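Local atomic coordinates of Lmo0651 protein (Listeria monocytogenes serovar 1/2a, PDB entry 6EP3), a protein that controls expression of the Agr system and mediates virulence, probably as a GntR-family transcription activator that binds specific DNA sequences. Residues B[206-209]-B[210-214]; B[74-77]-B[78-81]; B[4-7]-B[8-12]; B[182-185]-B[186-190]. All coordinates share one frame; numbering follows the deposited sequence.

Contact 1: B[206-209]-B[210-214]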
loop_
_atom_site.group_PDB
_atom_site.type_symbol
_atom_site.label_atom_id
_atom_site.label_comp_id
_atom_site.label_asym_id
_atom_site.label_seq_id
_atom_site.Cartn_x
_atom_site.Cartn_y
_atom_site.Cartn_z
ATOM N N PHE B 206 -15.712 13.130 4.186
ATOM C CA PHE B 206 -15.563 11.684 4.295
ATOM C C PHE B 206 -16.679 11.073 5.135
ATOM O O PHE B 206 -17.174 9.987 4.817
ATOM C CB PHE B 206 -14.190 11.339 4.874
ATOM C CG PHE B 206 -13.098 11.285 3.844
ATOM C CD1 PHE B 206 -12.907 10.154 3.069
ATOM C CD2 PHE B 206 -12.278 12.381 3.633
ATOM C CE1 PHE B 206 -11.903 10.110 2.119
ATOM C CE2 PHE B 206 -11.277 12.344 2.680
ATOM C CZ PHE B 206 -11.091 11.208 1.923
ATOM N N ALA B 207 -17.112 11.767 6.190
ATOM C CA ALA B 207 -18.193 11.239 7.018
ATOM C C ALA B 207 -19.493 11.148 6.233
ATOM O O ALA B 207 -20.218 10.144 6.320
ATOM C CB ALA B 207 -18.378 12.114 8.258
ATOM N N GLU B 208 -19.798 12.177 5.444
ATOM C CA GLU B 208 -21.023 12.140 4.657
ATOM C C GLU B 208 -20.946 11.067 3.578
ATOM O O GLU B 208 -21.933 10.364 3.321
ATOM C CB GLU B 208 -21.302 13.512 4.047
ATOM C CG GLU B 208 -22.538 13.560 3.164
ATOM C CD GLU B 208 -23.803 13.183 3.913
ATOM O OE1 GLU B 208 -23.894 13.484 5.125
ATOM O OE2 GLU B 208 -24.706 12.587 3.289
ATOM N N LEU B 209 -19.776 10.894 2.957
ATOM C CA LEU B 209 -19.679 9.850 1.943
ATOM C C LEU B 209 -19.713 8.457 2.558
ATOM O O LEU B 209 -20.205 7.519 1.925
ATOM C CB LEU B 209 -18.418 10.034 1.103
ATOM C CG LEU B 209 -18.378 11.331 0.293
ATOM C CD1 LEU B 209 -16.998 11.574 -0.298
ATOM C CD2 LEU B 209 -19.436 11.283 -0.802
ATOM N N THR B 210 -19.267 8.313 3.809
ATOM C CA THR B 210 -19.410 7.045 4.516
ATOM C C THR B 210 -20.875 6.746 4.798
ATOM O O THR B 210 -21.348 5.615 4.602
ATOM C CB THR B 210 -18.615 7.090 5.824
ATOM O OG1 THR B 210 -17.218 7.238 5.537
ATOM C CG2 THR B 210 -18.841 5.831 6.640
ATOM N N ILE B 211 -21.607 7.757 5.270
ATOM C CA ILE B 211 -23.044 7.600 5.467
ATOM C C ILE B 211 -23.708 7.165 4.168
ATOM O O ILE B 211 -24.533 6.242 4.150
ATOM C CB ILE B 211 -23.661 8.904 6.006
ATOM C CG1 ILE B 211 -23.493 8.985 7.521
ATOM C CG2 ILE B 211 -25.136 8.983 5.646
ATOM C CD1 ILE B 211 -24.406 8.046 8.278
ATOM N N GLN B 212 -23.340 7.803 3.057
ATOM C CA GLN B 212 -23.961 7.441 1.787
ATOM C C GLN B 212 -23.547 6.045 1.336
ATOM O O GLN B 212 -24.354 5.328 0.734
ATOM C CB GLN B 212 -23.627 8.478 0.716
ATOM C CG GLN B 212 -24.297 9.820 0.932
ATOM C CD GLN B 212 -25.793 9.697 1.157
ATOM O OE1 GLN B 212 -26.469 8.880 0.527
ATOM N NE2 GLN B 212 -26.321 10.526 2.048
ATOM N N ALA B 213 -22.311 5.633 1.629
ATOM C CA ALA B 213 -21.892 4.271 1.311
ATOM C C ALA B 213 -22.743 3.258 2.058
ATOM O O ALA B 213 -23.093 2.202 1.515
ATOM C CB ALA B 213 -20.414 4.076 1.645
ATOM N N TYR B 214 -23.097 3.564 3.304
ATOM C CA TYR B 214 -23.967 2.649 4.035
ATOM C C TYR B 214 -25.409 2.735 3.551
ATOM O O TYR B 214 -26.151 1.752 3.650
ATOM C CB TYR B 214 -23.890 2.916 5.537
ATOM C CG TYR B 214 -22.658 2.328 6.182
ATOM C CD1 TYR B 214 -22.431 0.958 6.157
ATOM C CD2 TYR B 214 -21.728 3.137 6.821
ATOM C CE1 TYR B 214 -21.310 0.410 6.743
ATOM C CE2 TYR B 214 -20.603 2.596 7.414
ATOM C CZ TYR B 214 -20.399 1.232 7.371
ATOM O OH TYR B 214 -19.282 0.684 7.961
#
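Thr-210, Ile-211, Gln-212 and Ala-213 each give their backbone N-H to the carbonyl four residues earlier, on Phe-206, Ala-207, Glu-208 and Leu-209, a regular alpha-helical turn within helix 195-219. Phe-206 O is gripped twice by one residue: Thr-210 N lies 2.9 Å from Phe-206 O, and the hydroxyl Thr-210 OG1 donates to Phe-206 O at 2.8 Å. The two donors arrive from opposite faces of the carbonyl plane, the hydroxyl standing 36° out of it. Chi1 of -63° turns OG1 away from Thr-210's own carbonyl carbon and back toward the preceding turn, so that the hydroxyl bonds within its own helix, while CG2 stands opposite the backbone N and faces helix 77-101.

One turn is also spanned by a polar side-chain pair with i to i+4 spacing. Gln-212 NE2 donates to Glu-208 OE2 at 2.9 Å, and the bond is almost straight, 172° at the hydrogen. OE2 is met nearly along its C-O axis and lies close to the amide plane, although the carboxylate and amide planes are moderately turned against each other. Both chains bend at chi2, which folds their ends over the helix surface; Gln-212 CG passes 3.4 Å from Glu-208 O on the way. Gln-212 OE1 is taken by Arg-215, so both ends of the amide are engaged.

Around this turn, Phe-206 and Thr-210 pack on Ile-87 and Met-84 of helix 77-101, whereas Leu-209 and Gln-212 meet Thr-179 and Ile-175 of helix 173-192, placing the segment between two helices of the FCD-type bundle.

Contact 2: B[74-77]-B[78-81]. With SO4 (sulfate ion), chain Q; EDO (1,2-ethanediol), chain L.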
loop_
_atom_site.group_PDB
_atom_site.type_symbol
_atom_site.label_atom_id
_atom_site.label_comp_id
_atom_site.label_asym_id
_atom_site.label_seq_id
_atom_site.Cartn_x
_atom_site.Cartn_y
_atom_site.Cartn_z
ATOM N N ILE B 74 -13.991 -8.762 -3.313
ATOM C CA ILE B 74 -15.239 -8.020 -3.426
ATOM C C ILE B 74 -15.386 -7.108 -2.217
ATOM O O ILE B 74 -15.065 -7.484 -1.081
ATOM C CB ILE B 74 -16.436 -8.976 -3.585
ATOM C CG1 ILE B 74 -17.642 -8.220 -4.143
ATOM C CG2 ILE B 74 -16.778 -9.674 -2.277
ATOM C CD1 ILE B 74 -17.445 -7.739 -5.565
ATOM N N VAL B 75 -15.823 -5.880 -2.466
ATOM C CA VAL B 75 -15.835 -4.831 -1.458
ATOM C C VAL B 75 -17.283 -4.466 -1.173
ATOM O O VAL B 75 -17.953 -3.841 -2.005
ATOM C CB VAL B 75 -15.036 -3.605 -1.923
ATOM C CG1 VAL B 75 -15.132 -2.484 -0.907
ATOM C CG2 VAL B 75 -13.585 -3.988 -2.181
ATOM N N ASP B 76 -17.762 -4.845 0.008
ATOM C CA ASP B 76 -19.067 -4.426 0.488
ATOM C C ASP B 76 -18.917 -3.083 1.200
ATOM O O ASP B 76 -17.851 -2.459 1.175
ATOM C CB ASP B 76 -19.668 -5.503 1.389
ATOM C CG ASP B 76 -18.876 -5.704 2.669
ATOM O OD1 ASP B 76 -17.654 -5.452 2.665
ATOM O OD2 ASP B 76 -19.475 -6.130 3.677
ATOM N N ALA B 77 -19.982 -2.637 1.872
ATOM C CA ALA B 77 -19.969 -1.313 2.487
ATOM C C ALA B 77 -18.910 -1.207 3.580
ATOM O O ALA B 77 -18.221 -0.186 3.682
ATOM C CB ALA B 77 -21.353 -0.977 3.039
ATOM N N ASP B 78 -18.767 -2.245 4.411
ATOM C CA ASP B 78 -17.805 -2.176 5.511
ATOM C C ASP B 78 -16.371 -2.098 4.998
ATOM O O ASP B 78 -15.568 -1.300 5.499
ATOM C CB ASP B 78 -17.977 -3.377 6.441
ATOM C CG ASP B 78 -19.199 -3.255 7.331
ATOM O OD1 ASP B 78 -19.577 -2.113 7.673
ATOM O OD2 ASP B 78 -19.778 -4.298 7.695
ATOM N N ARG B 79 -16.033 -2.905 3.993
ATOM C CA ARG B 79 -14.692 -2.830 3.425
ATOM C C ARG B 79 -14.477 -1.509 2.696
ATOM O O ARG B 79 -13.378 -0.939 2.745
ATOM C CB ARG B 79 -14.462 -4.012 2.488
ATOM C CG ARG B 79 -14.345 -5.339 3.223
ATOM C CD ARG B 79 -14.251 -6.504 2.257
ATOM N NE ARG B 79 -14.226 -7.780 2.964
ATOM C CZ ARG B 79 -13.990 -8.953 2.385
ATOM N NH1 ARG B 79 -13.757 -9.018 1.080
ATOM N NH2 ARG B 79 -13.991 -10.063 3.111
ATOM N N TYR B 80 -15.517 -1.005 2.023
ATOM C CA TYR B 80 -15.438 0.315 1.406
ATOM C C TYR B 80 -15.101 1.377 2.441
ATOM O O TYR B 80 -14.226 2.220 2.217
ATOM C CB TYR B 80 -16.759 0.643 0.707
ATOM C CG TYR B 80 -16.687 1.773 -0.298
ATOM C CD1 TYR B 80 -16.298 1.538 -1.613
ATOM C CD2 TYR B 80 -17.025 3.073 0.063
ATOM C CE1 TYR B 80 -16.239 2.570 -2.537
ATOM C CE2 TYR B 80 -16.969 4.111 -0.857
ATOM C CZ TYR B 80 -16.574 3.855 -2.152
ATOM O OH TYR B 80 -16.518 4.885 -3.068
ATOM N N VAL B 81 -15.759 1.320 3.600
ATOM C CA VAL B 81 -15.505 2.294 4.653
ATOM C C VAL B 81 -14.105 2.120 5.230
ATOM O O VAL B 81 -13.462 3.105 5.604
ATOM C CB VAL B 81 -16.606 2.192 5.728
ATOM C CG1 VAL B 81 -16.284 3.059 6.935
ATOM C CG2 VAL B 81 -17.941 2.611 5.137
HETATM S S SO4 Q . -13.468 -8.712 6.659
HETATM O O1 SO4 Q . -14.194 -8.481 7.904
HETATM O O2 SO4 Q . -12.328 -9.588 6.910
HETATM O O3 SO4 Q . -14.363 -9.339 5.690
HETATM O O4 SO4 Q . -12.988 -7.437 6.134
HETATM C C1 EDO L . -13.830 8.509 -1.958
HETATM O O1 EDO L . -15.189 8.955 -2.015
HETATM C C2 EDO L . -13.787 7.021 -2.279
HETATM O O2 EDO L . -14.354 6.807 -3.577
#
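Tyr-80 N donates to Asp-76 O at 2.9 Å, with 161° at the hydrogen, closing the N-capped first turn of helix 77-101, where the loop after strand 67-70 enters the helical domain. The N-cap is Asp-76. Its CG stands between the backbone N and the carbonyl carbon, chi1 65°, which turns OD1 toward the helix start; Arg-79 N donates to Asp-76 OD1 at 3.3 Å, from above the carboxylate plane. The carboxylate and guanidinium planes are nearly perpendicular, and no N-H of the guanidinium points at OD1.

The Arg-79 chain, extended from CG to NE, instead reaches back along the loop, giving Arg-79 NH1 to Ile-74 O at 3.0 Å, a bent bond with 132° at the hydrogen. Arg-79 NH2 forms a salt bridge to Asp-72. A sulfate, probably from the crystallisation liquor, meets the guanidinium at its edge and in its plane: Arg-79 NH2 lies 2.7 Å and Arg-79 NE 3.1 Å from SO4 O3.

Val-75 CG1 lies 3.9 Å from Tyr-80 CB, at the edge of the tyrosine ring. Val-75 and Arg-79 also pack on Tyr-148 of the second subunit. Farther along the ring, an ethanediol held by His-133 and His-134 donates from its O2 to Tyr-80 OH at 2.9 Å.

Contact 3: B[4-7]-B[8-12]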
loop_
_atom_site.group_PDB
_atom_site.type_symbol
_atom_site.label_atom_id
_atom_site.label_comp_id
_atom_site.label_asym_id
_atom_site.label_seq_id
_atom_site.Cartn_x
_atom_site.Cartn_y
_atom_site.Cartn_z
ATOM N N LYS B 4 -11.699 -2.610 -26.753
ATOM C CA LYS B 4 -10.940 -1.933 -27.798
ATOM C C LYS B 4 -9.467 -1.973 -27.381
ATOM O O LYS B 4 -8.859 -0.951 -27.044
ATOM C CB LYS B 4 -11.512 -0.524 -28.017
ATOM C CG LYS B 4 -12.456 -0.470 -29.235
ATOM C CD LYS B 4 -13.164 0.863 -29.370
ATOM C CE LYS B 4 -13.288 1.277 -30.820
ATOM N NZ LYS B 4 -13.341 0.066 -31.697
ATOM N N PHE B 5 -8.885 -3.172 -27.419
ATOM C CA PHE B 5 -7.532 -3.406 -26.935
ATOM C C PHE B 5 -6.491 -3.082 -27.997
ATOM O O PHE B 5 -6.754 -3.142 -29.203
ATOM C CB PHE B 5 -7.377 -4.862 -26.491
ATOM C CG PHE B 5 -8.304 -5.252 -25.378
ATOM C CD1 PHE B 5 -9.308 -6.178 -25.602
ATOM C CD2 PHE B 5 -8.180 -4.693 -24.115
ATOM C CE1 PHE B 5 -10.172 -6.547 -24.589
ATOM C CE2 PHE B 5 -9.043 -5.057 -23.095
ATOM C CZ PHE B 5 -10.040 -5.987 -23.333
ATOM N N LYS B 6 -5.298 -2.720 -27.521
ATOM C CA LYS B 6 -4.157 -2.435 -28.372
ATOM C C LYS B 6 -3.008 -3.415 -28.207
ATOM O O LYS B 6 -2.151 -3.481 -29.093
ATOM C CB LYS B 6 -3.626 -1.016 -28.106
ATOM C CG LYS B 6 -4.648 0.082 -28.321
ATOM C CD LYS B 6 -4.736 0.433 -29.795
ATOM C CE LYS B 6 -5.015 1.911 -30.012
ATOM N NZ LYS B 6 -5.681 2.147 -31.325
ATOM N N THR B 7 -2.965 -4.175 -27.114
ATOM C CA THR B 7 -1.937 -5.184 -26.902
ATOM C C THR B 7 -2.579 -6.485 -26.446
ATOM O O THR B 7 -3.663 -6.488 -25.853
ATOM C CB THR B 7 -0.910 -4.749 -25.846
ATOM O OG1 THR B 7 -1.509 -4.819 -24.547
ATOM C CG2 THR B 7 -0.429 -3.329 -26.102
ATOM N N LEU B 8 -1.887 -7.597 -26.706
ATOM C CA LEU B 8 -2.412 -8.891 -26.289
ATOM C C LEU B 8 -2.320 -9.066 -24.780
ATOM O O LEU B 8 -3.186 -9.715 -24.180
ATOM C CB LEU B 8 -1.671 -10.023 -27.001
ATOM C CG LEU B 8 -2.143 -11.428 -26.626
ATOM C CD1 LEU B 8 -3.614 -11.588 -26.963
ATOM C CD2 LEU B 8 -1.317 -12.491 -27.326
ATOM N N ASP B 9 -1.301 -8.480 -24.149
ATOM C CA ASP B 9 -1.153 -8.610 -22.704
ATOM C C ASP B 9 -2.340 -7.995 -21.976
ATOM O O ASP B 9 -3.068 -8.685 -21.249
ATOM C CB ASP B 9 0.155 -7.962 -22.243
ATOM C CG ASP B 9 1.383 -8.697 -22.746
ATOM O OD1 ASP B 9 2.274 -8.039 -23.322
ATOM O OD2 ASP B 9 1.462 -9.929 -22.560
ATOM N N LYS B 10 -2.570 -6.694 -22.182
ATOM C CA LYS B 10 -3.619 -6.009 -21.435
ATOM C C LYS B 10 -4.972 -6.687 -21.637
ATOM O O LYS B 10 -5.674 -6.974 -20.662
ATOM C CB LYS B 10 -3.649 -4.518 -21.807
ATOM C CG LYS B 10 -4.553 -4.102 -22.957
ATOM C CD LYS B 10 -5.096 -2.693 -22.735
ATOM C CE LYS B 10 -5.772 -2.148 -23.983
ATOM N NZ LYS B 10 -4.815 -1.504 -24.919
ATOM N N MET B 11 -5.313 -7.026 -22.884
ATOM C CA MET B 11 -6.512 -7.810 -23.162
ATOM C C MET B 11 -6.626 -8.971 -22.188
ATOM O O MET B 11 -7.588 -9.063 -21.416
ATOM C CB MET B 11 -6.490 -8.329 -24.603
ATOM C CG MET B 11 -7.515 -9.428 -24.864
ATOM S SD MET B 11 -7.374 -10.192 -26.492
ATOM C CE MET B 11 -8.304 -9.030 -27.491
ATOM N N VAL B 12 -5.621 -9.848 -22.191
ATOM C CA VAL B 12 -5.672 -11.031 -21.337
ATOM C C VAL B 12 -5.876 -10.604 -19.894
ATOM O O VAL B 12 -6.795 -11.074 -19.207
ATOM C CB VAL B 12 -4.391 -11.867 -21.502
ATOM C CG1 VAL B 12 -4.243 -12.848 -20.348
ATOM C CG2 VAL B 12 -4.408 -12.594 -22.825
#
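The Phe-5 ring has Met-11 over one face and Lys-10 at its edge. Met-11 CA stands 3.6 Å from the ring centroid and only 11° off the normal, a CH-pi contact made by the backbone carbon itself. Met-11 CB lies over the same face, and the side chain then bends at chi3, bringing CE to 3.6 Å from Phe-5 CD1. The sulfur takes an oblique place, Met-11 SD 5.4 Å from the Phe-5 centroid, a Met-aromatic contact. In the ring plane, Lys-10 CE approaches Phe-5 CD2 to 3.5 Å; the lysine chain, bent at chi2 and chi4, runs past this edge.

Thr-7, at the helix start, holds OG1 between its backbone N and carbonyl carbon, chi1 73°, and accepts there from Lys-10 N at 3.2 Å. Thr-7 O takes a weak bond from Met-11 N at 3.4 Å. Leu-8 and Val-12 touch Val-42 in the loop between helices 33-40 and 44-56.

The threonine N-cap, with a phenylalanine folded back from the preceding loop, begins helix 8-21, the first helix of the winged helix-turn-helix domain of GntR regulators.

Contact 4: B[182-185]-B[186-190]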
loop_
_atom_site.group_PDB
_atom_site.type_symbol
_atom_site.label_atom_id
_atom_site.label_comp_id
_atom_site.label_asym_id
_atom_site.label_seq_id
_atom_site.Cartn_x
_atom_site.Cartn_y
_atom_site.Cartn_z
ATOM N N LYS B 182 -17.907 20.694 -1.615
ATOM C CA LYS B 182 -16.972 20.407 -0.533
ATOM C C LYS B 182 -15.531 20.484 -1.018
ATOM O O LYS B 182 -14.660 21.015 -0.320
ATOM C CB LYS B 182 -17.265 19.029 0.057
ATOM C CG LYS B 182 -18.341 19.032 1.128
ATOM C CD LYS B 182 -17.845 19.693 2.405
ATOM C CE LYS B 182 -18.981 19.948 3.380
ATOM N NZ LYS B 182 -19.961 20.930 2.833
ATOM N N SER B 183 -15.265 19.964 -2.218
ATOM C CA SER B 183 -13.922 20.035 -2.781
ATOM C C SER B 183 -13.495 21.482 -2.988
ATOM O O SER B 183 -12.352 21.854 -2.685
ATOM C CB SER B 183 -13.878 19.271 -4.102
ATOM O OG SER B 183 -14.471 17.992 -3.956
ATOM N N ASN B 184 -14.406 22.316 -3.496
ATOM C CA ASN B 184 -14.085 23.728 -3.673
ATOM C C ASN B 184 -13.864 24.425 -2.334
ATOM O O ASN B 184 -12.982 25.283 -2.213
ATOM C CB ASN B 184 -15.189 24.431 -4.459
ATOM C CG ASN B 184 -14.912 25.902 -4.630
ATOM O OD1 ASN B 184 -14.069 26.293 -5.435
ATOM N ND2 ASN B 184 -15.612 26.730 -3.865
ATOM N N GLN B 185 -14.659 24.076 -1.321
ATOM C CA GLN B 185 -14.467 24.645 0.007
ATOM C C GLN B 185 -13.102 24.272 0.568
ATOM O O GLN B 185 -12.421 25.100 1.184
ATOM C CB GLN B 185 -15.570 24.146 0.943
ATOM C CG GLN B 185 -16.779 25.050 1.056
ATOM C CD GLN B 185 -17.901 24.412 1.854
ATOM O OE1 GLN B 185 -17.663 23.574 2.725
ATOM N NE2 GLN B 185 -19.134 24.798 1.552
ATOM N N ILE B 186 -12.691 23.020 0.367
ATOM C CA ILE B 186 -11.376 22.578 0.824
ATOM C C ILE B 186 -10.281 23.368 0.117
ATOM O O ILE B 186 -9.336 23.860 0.750
ATOM C CB ILE B 186 -11.220 21.062 0.609
ATOM C CG1 ILE B 186 -12.083 20.298 1.616
ATOM C CG2 ILE B 186 -9.765 20.643 0.744
ATOM C CD1 ILE B 186 -12.481 18.911 1.150
ATOM N N TYR B 187 -10.398 23.504 -1.206
ATOM C CA TYR B 187 -9.427 24.293 -1.960
ATOM C C TYR B 187 -9.348 25.719 -1.426
ATOM O O TYR B 187 -8.257 26.272 -1.250
ATOM C CB TYR B 187 -9.780 24.309 -3.448
ATOM C CG TYR B 187 -9.115 25.455 -4.182
ATOM C CD1 TYR B 187 -7.785 25.369 -4.573
ATOM C CD2 TYR B 187 -9.803 26.634 -4.452
ATOM C CE1 TYR B 187 -7.163 26.411 -5.228
ATOM C CE2 TYR B 187 -9.186 27.689 -5.101
ATOM C CZ TYR B 187 -7.867 27.569 -5.490
ATOM O OH TYR B 187 -7.245 28.609 -6.141
ATOM N N GLU B 188 -10.507 26.340 -1.189
ATOM C CA GLU B 188 -10.527 27.735 -0.765
ATOM C C GLU B 188 -9.939 27.903 0.627
ATOM O O GLU B 188 -9.175 28.844 0.873
ATOM C CB GLU B 188 -11.956 28.277 -0.812
ATOM C CG GLU B 188 -12.414 28.686 -2.200
ATOM C CD GLU B 188 -13.827 29.234 -2.216
ATOM O OE1 GLU B 188 -14.338 29.616 -1.142
ATOM O OE2 GLU B 188 -14.428 29.280 -3.309
ATOM N N LEU B 189 -10.278 27.005 1.553
ATOM C CA LEU B 189 -9.708 27.098 2.890
ATOM C C LEU B 189 -8.201 26.903 2.850
ATOM O O LEU B 189 -7.459 27.641 3.511
ATOM C CB LEU B 189 -10.367 26.083 3.819
ATOM C CG LEU B 189 -11.846 26.347 4.100
ATOM C CD1 LEU B 189 -12.473 25.153 4.792
ATOM C CD2 LEU B 189 -12.022 27.605 4.934
ATOM N N LEU B 190 -7.722 25.960 2.032
ATOM C CA LEU B 190 -6.283 25.778 1.905
ATOM C C LEU B 190 -5.623 27.026 1.337
ATOM O O LEU B 190 -4.581 27.469 1.835
ATOM C CB LEU B 190 -5.984 24.566 1.022
ATOM C CG LEU B 190 -6.247 23.193 1.641
ATOM C CD1 LEU B 190 -5.895 22.091 0.658
ATOM C CD2 LEU B 190 -5.470 23.030 2.939
#
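Helix 173-192, one of the helices of the FCD-family helical domain, carries an i to i+4 side-chain bridge between Asn-184 and Glu-188. Asn-184 ND2 donates to Glu-188 OE2 at 2.9 Å, with 147° at the hydrogen. The nitrogen comes from above the carboxylate, 69° out of its plane, and the amide and carboxylate planes are nearly perpendicular. Asn-184 sends CG opposite its backbone N, chi1 178°, swinging the amide along the helix toward the next turn, where the extended Glu-188 chain meets it. Glu-188 CG rests 3.5 Å from Asn-184 O, the carbonyl that also accepts from Glu-188 N at 2.9 Å.

Aliphatic carbons also lie close to carbonyls of the turn. Ile-186 CG1 lies 3.3 Å from Lys-182 O, and Leu-189 CG comes to 3.2 Å from Gln-185 O. Both carbonyls also accept the regular helical bonds, from Ile-186 N and Leu-189 N.

Ser-183 OG is hydrogen-bonded to Thr-179 O, and the side chain touches Met-114 and Met-117 of helix 107-123, where the Tyr-187 ring meets that of Tyr-111. Ile-186 and Leu-189 pack on Thr-201 of helix 195-219, and Leu-190 reaches Leu-140 of helix 126-142.

How the contacts relate
Contacts 1 and 2 touch, their centres 12 Å apart: Tyr-214 OH lies 2.8 Å from Asp-78 OD1, a probable hydrogen bond, and Val-81 CG2 packs 3.7 Å from Thr-210 CG2. The last helix is thereby joined to the start of helix 77-101. Contact 4 lies on helix 173-192, which precedes the helix of contact 1 in the chain; their centres are 19 Å apart, with nearest atoms about 7 Å apart. Contact 3, in the DNA-binding-type domain, is remote, its centre about 29 Å from contact 2 and 40 Å from contact 4. One ethanediol, bonded to Tyr-80 of contact 2, also approaches Leu-209 of contact 1.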